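Cell envelope-related transcriptional attenuator domain-containing protein (Eubacterium siraeum, PDB 4OBM) is of unknown function but belongs to the LytR-CpsA-Psr family and may act in cell-envelope assembly or transcription regulation. Local coordinates at residues P57-A62 with D240-D245; I232-K237 with D246-S251. All blocks are in the same frame, centred on the assembly; numbering follows the deposited sequence.

Followed from the N terminus, the chain first supplies P57-A62, where strand 52-58 of the six-stranded mixed sheet gives way to a turn and the short strand 62-63. Nearly 180 residues later, interaction 1 closes that long loop by bringing D240-D245 alongside the turn. I232-K237 falls inside the loop and D246-S251 beyond it, so interaction 2, which closes a short loop of its own, crosses interaction 1 rather than nesting within it. Strands 235-238 and 241-244 are antiparallel neighbours, joined by the backbone contact I243 N to D236 O. Interaction 1 joins the turn after strand 52-58 to strand 241-244, and interaction 2 joins the loop leading into strand 235-238 to the start of helix 246-256.

Interaction 1. Residues P57-A62 with D240-D245; sequences PYLPNA and DDYIID
A type I turn from L59 to A62, closed by the backbone bond from A62 N to L59 O, presents N61 to the start of strand 241-244. The N61 side chain leaves with CG in the crowded position between the backbone N and the carbonyl carbon (chi1 60°). N61 CB lies 3.5 Å from D240 O; N61 CG is nearest to that same oxygen, with Y242 CB a little farther off. At the tip the two branches divide: OD1 stays beside Y242 CB, whereas N61 ND2 donates to D240 O at 2.8 Å. That bond is almost straight, 178° at the hydrogen, and the acceptor lies in the amide plane of N61, although the donor sits above the D240 carbonyl plane. The main chain of N61 adds a second link, its O accepting from Y242 N at 2.9 Å, so side chain and backbone grip consecutive peptide groups. An alanine here would remove the amide and would probably loosen the turn's hold on D240, leaving the Y242 N bond as the remaining hydrogen bond of the contact.

The Y242 ring, swung out with CG anti to the backbone N, receives L59 CD1 over one face, offset toward the rim. This CH-pi approach is 3.9 Å from L59 CD1 to the centroid of the Y242 ring and 16° off its normal; the Y242 hydroxyl is hydrogen-bonded to G235 N, on the neighbouring strand. A62 CB meets I244 CD1 at 4.1 Å, while A62 CA makes a CA-H...O contact of 3.2 Å with Y242 O. With A62 and Y242 paired in parallel, the arrangement is that of a beta turn leading into a short edge strand of a mixed three-stranded sheet.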
# COMPACT_ATOMS: atom_id res chain seq x y z
N PRO A 57 -1.70 -1.90 6.08
CA PRO A 57 -1.59 -0.54 6.61
C PRO A 57 -1.18 -0.57 8.09
O PRO A 57 -1.35 -1.57 8.78
CB PRO A 57 -3.00 0.02 6.39
CG PRO A 57 -3.88 -1.18 6.55
CD PRO A 57 -3.08 -2.42 6.23
N TYR A 58 -0.63 0.54 8.56
CA TYR A 58 -0.15 0.71 9.93
C TYR A 58 -0.52 2.09 10.41
O TYR A 58 -0.37 3.03 9.63
CB TYR A 58 1.39 0.56 9.97
CG TYR A 58 1.89 -0.82 9.63
CD1 TYR A 58 2.17 -1.18 8.32
CD2 TYR A 58 2.17 -1.75 10.63
CE1 TYR A 58 2.60 -2.46 7.99
CE2 TYR A 58 2.64 -3.02 10.33
CZ TYR A 58 2.84 -3.38 9.00
OH TYR A 58 3.38 -4.60 8.70
N LEU A 59 -0.94 2.23 11.69
CA LEU A 59 -1.27 3.53 12.26
C LEU A 59 0.00 4.33 12.44
O LEU A 59 1.04 3.71 12.68
CB LEU A 59 -2.01 3.40 13.61
CG LEU A 59 -3.50 3.03 13.58
CD1 LEU A 59 -3.98 2.72 15.00
CD2 LEU A 59 -4.35 4.14 12.97
N PRO A 60 -0.01 5.68 12.32
CA PRO A 60 1.23 6.43 12.52
C PRO A 60 1.84 6.27 13.92
O PRO A 60 3.08 6.31 14.08
CB PRO A 60 0.81 7.89 12.29
CG PRO A 60 -0.65 7.89 12.47
CD PRO A 60 -1.14 6.57 12.02
N ASN A 61 0.97 6.03 14.93
CA ASN A 61 1.40 5.86 16.31
C ASN A 61 1.63 4.38 16.61
O ASN A 61 1.70 3.99 17.78
CB ASN A 61 0.40 6.49 17.29
CG ASN A 61 -1.00 5.92 17.20
OD1 ASN A 61 -1.47 5.43 16.15
ND2 ASN A 61 -1.72 6.03 18.30
N ALA A 62 1.79 3.55 15.57
CA ALA A 62 2.04 2.13 15.81
C ALA A 62 3.48 1.90 16.30
O ALA A 62 4.42 2.45 15.72
CB ALA A 62 1.79 1.32 14.54
N ASP A 240 -0.60 7.30 24.19
CA ASP A 240 -0.97 7.81 22.87
C ASP A 240 -0.41 6.90 21.77
O ASP A 240 -0.58 7.19 20.59
CB ASP A 240 -0.50 9.26 22.71
CG ASP A 240 -1.27 10.18 23.64
OD1 ASP A 240 -2.52 10.04 23.72
OD2 ASP A 240 -0.63 11.00 24.32
N ASP A 241 0.21 5.76 22.17
CA ASP A 241 0.80 4.78 21.26
C ASP A 241 -0.16 3.60 20.98
O ASP A 241 -1.16 3.40 21.69
CB ASP A 241 2.13 4.26 21.84
CG ASP A 241 3.24 5.28 21.93
OD1 ASP A 241 3.12 6.36 21.30
OD2 ASP A 241 4.25 4.99 22.60
N TYR A 242 0.14 2.85 19.93
CA TYR A 242 -0.62 1.67 19.53
C TYR A 242 0.36 0.52 19.37
O TYR A 242 0.98 0.37 18.31
CB TYR A 242 -1.42 1.95 18.24
CG TYR A 242 -2.38 0.84 17.88
CD1 TYR A 242 -3.60 0.71 18.53
CD2 TYR A 242 -2.08 -0.06 16.87
CE1 TYR A 242 -4.49 -0.32 18.20
CE2 TYR A 242 -2.96 -1.08 16.51
CZ TYR A 242 -4.18 -1.19 17.17
OH TYR A 242 -5.05 -2.20 16.83
N ILE A 243 0.57 -0.23 20.44
CA ILE A 243 1.55 -1.31 20.47
C ILE A 243 1.01 -2.50 19.68
O ILE A 243 -0.01 -3.08 20.07
CB ILE A 243 1.92 -1.65 21.93
CG1 ILE A 243 2.52 -0.41 22.64
CG2 ILE A 243 2.88 -2.88 22.00
CD1 ILE A 243 2.80 -0.59 24.08
N ILE A 244 1.71 -2.86 18.57
CA ILE A 244 1.33 -3.99 17.71
C ILE A 244 1.50 -5.29 18.49
O ILE A 244 2.53 -5.49 19.10
CB ILE A 244 2.12 -4.00 16.37
CG1 ILE A 244 1.80 -2.73 15.50
CG2 ILE A 244 1.91 -5.31 15.57
CD1 ILE A 244 0.27 -2.49 15.10
N ASP A 245 0.45 -6.12 18.51
CA ASP A 245 0.44 -7.41 19.22
C ASP A 245 1.37 -8.36 18.48
O ASP A 245 1.32 -8.44 17.26
CB ASP A 245 -1.00 -7.97 19.30
CG ASP A 245 -1.18 -9.25 20.10
OD1 ASP A 245 -0.36 -10.18 19.94
OD2 ASP A 245 -2.19 -9.35 20.83

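Interaction 2. Residues I232-K237 with D246-S251; sequences IPYGDK and DNSWNS
Y234 lays one face of its ring against the first turn of helix 246-256, and S248 meets that face from above. The evidence is a CH-pi contact: S248 CB stands 3.8 Å from the centroid of the Y234 ring and 16° off the normal, displaced toward the rim on the side of Y234 CE2. The ring gets there because its CG occupies the crowded position between the backbone N and the carbonyl carbon (chi1 65°), which carries the phenol along the helix. Its tip reaches N247, where Y234 OH lies 3.5 Å from N247 CB.

The hydroxyl of S248 is turned anti to its own backbone N, back toward the Y234 main chain. There S248 OG accepts from Y234 N at 2.9 Å, with 157° at the hydrogen, and it passes close to P233 CA at 3.3 Å. S248 OG is also hydrogen-bonded to Y231 OH, while a water joins Y234 OH to S251 OG.

One small serine thus serves two ends: its methylene covers the aromatic face, and its buried oxygen satisfies a backbone N-H. Because this oxygen is held by two partners, its orientation is probably well fixed, whereas the phenol hydroxyl gains its polar link to this helix through a single water, to S251 OG.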
# COMPACT_ATOMS: atom_id res chain seq x y z
N ILE A 232 -4.74 -6.56 8.31
CA ILE A 232 -4.68 -5.39 9.19
C ILE A 232 -3.93 -5.75 10.49
O ILE A 232 -4.48 -6.42 11.36
CB ILE A 232 -6.07 -4.74 9.46
CG1 ILE A 232 -6.93 -4.59 8.17
CG2 ILE A 232 -5.94 -3.42 10.26
CD1 ILE A 232 -6.75 -3.28 7.34
N PRO A 233 -2.67 -5.27 10.63
CA PRO A 233 -1.92 -5.50 11.87
C PRO A 233 -2.66 -4.92 13.09
O PRO A 233 -3.05 -3.75 13.10
CB PRO A 233 -0.57 -4.81 11.61
CG PRO A 233 -0.51 -4.63 10.13
CD PRO A 233 -1.90 -4.45 9.67
N TYR A 234 -2.92 -5.77 14.10
CA TYR A 234 -3.70 -5.33 15.26
C TYR A 234 -2.86 -5.21 16.52
O TYR A 234 -1.79 -5.82 16.62
CB TYR A 234 -4.90 -6.27 15.49
CG TYR A 234 -4.52 -7.69 15.86
CD1 TYR A 234 -4.27 -8.04 17.19
CD2 TYR A 234 -4.43 -8.68 14.89
CE1 TYR A 234 -3.91 -9.34 17.53
CE2 TYR A 234 -4.09 -10.00 15.23
CZ TYR A 234 -3.83 -10.32 16.55
OH TYR A 234 -3.48 -11.60 16.89
N GLY A 235 -3.38 -4.48 17.49
CA GLY A 235 -2.68 -4.28 18.75
C GLY A 235 -3.50 -3.66 19.85
O GLY A 235 -4.71 -3.87 19.93
N ASP A 236 -2.83 -2.92 20.73
CA ASP A 236 -3.52 -2.32 21.86
C ASP A 236 -3.03 -0.90 22.13
O ASP A 236 -1.87 -0.58 21.89
CB ASP A 236 -3.33 -3.18 23.13
CG ASP A 236 -3.81 -4.62 22.97
OD1 ASP A 236 -5.03 -4.86 23.11
OD2 ASP A 236 -2.97 -5.51 22.70
N LYS A 237 -3.94 -0.07 22.65
CA LYS A 237 -3.68 1.31 23.05
C LYS A 237 -2.80 1.31 24.28
O LYS A 237 -3.03 0.51 25.20
CB LYS A 237 -5.00 2.04 23.33
CG LYS A 237 -4.91 3.55 23.23
CD LYS A 237 -6.22 4.23 23.63
CE LYS A 237 -7.20 4.35 22.48
NZ LYS A 237 -8.47 4.98 22.91
N ASP A 246 2.23 -9.05 19.22
CA ASP A 246 3.19 -10.02 18.69
C ASP A 246 2.53 -11.14 17.87
O ASP A 246 3.16 -11.66 16.94
CB ASP A 246 4.01 -10.64 19.84
CG ASP A 246 5.48 -10.79 19.54
OD1 ASP A 246 6.06 -9.86 18.93
OD2 ASP A 246 6.07 -11.82 19.94
N ASN A 247 1.26 -11.49 18.19
CA ASN A 247 0.49 -12.55 17.51
C ASN A 247 -0.03 -12.09 16.15
O ASN A 247 -0.41 -12.92 15.33
CB ASN A 247 -0.67 -13.03 18.38
CG ASN A 247 -0.26 -13.59 19.72
OD1 ASN A 247 0.76 -14.28 19.87
ND2 ASN A 247 -1.05 -13.29 20.73
N SER A 248 -0.05 -10.77 15.92
CA SER A 248 -0.45 -10.19 14.65
C SER A 248 0.62 -10.49 13.57
O SER A 248 0.26 -10.83 12.45
CB SER A 248 -0.66 -8.68 14.80
OG SER A 248 -1.33 -8.15 13.67
N TRP A 249 1.93 -10.42 13.95
CA TRP A 249 3.06 -10.70 13.05
C TRP A 249 2.98 -12.11 12.48
O TRP A 249 3.38 -12.31 11.34
CB TRP A 249 4.43 -10.50 13.73
CG TRP A 249 4.70 -9.09 14.19
CD1 TRP A 249 5.02 -8.70 15.46
CD2 TRP A 249 4.65 -7.90 13.40
NE1 TRP A 249 5.16 -7.33 15.51
CE2 TRP A 249 4.96 -6.81 14.26
CE3 TRP A 249 4.37 -7.62 12.05
CZ2 TRP A 249 5.00 -5.49 13.80
CZ3 TRP A 249 4.40 -6.31 11.60
CH2 TRP A 249 4.70 -5.26 12.48
N ASN A 250 2.44 -13.07 13.26
CA ASN A 250 2.29 -14.46 12.83
C ASN A 250 1.14 -14.59 11.83
O ASN A 250 1.26 -15.35 10.86
CB ASN A 250 2.09 -15.39 14.02
CG ASN A 250 2.75 -16.74 13.86
OD1 ASN A 250 2.37 -17.55 13.01
ND2 ASN A 250 3.74 -17.01 14.69
N SER A 251 0.05 -13.83 12.04
CA SER A 251 -1.09 -13.82 11.12
C SER A 251 -0.70 -13.11 9.82
O SER A 251 -1.09 -13.54 8.73
CB SER A 251 -2.32 -13.19 11.76
OG SER A 251 -2.86 -14.07 12.74
O HOH W 1 -5.05 -13.09 14.84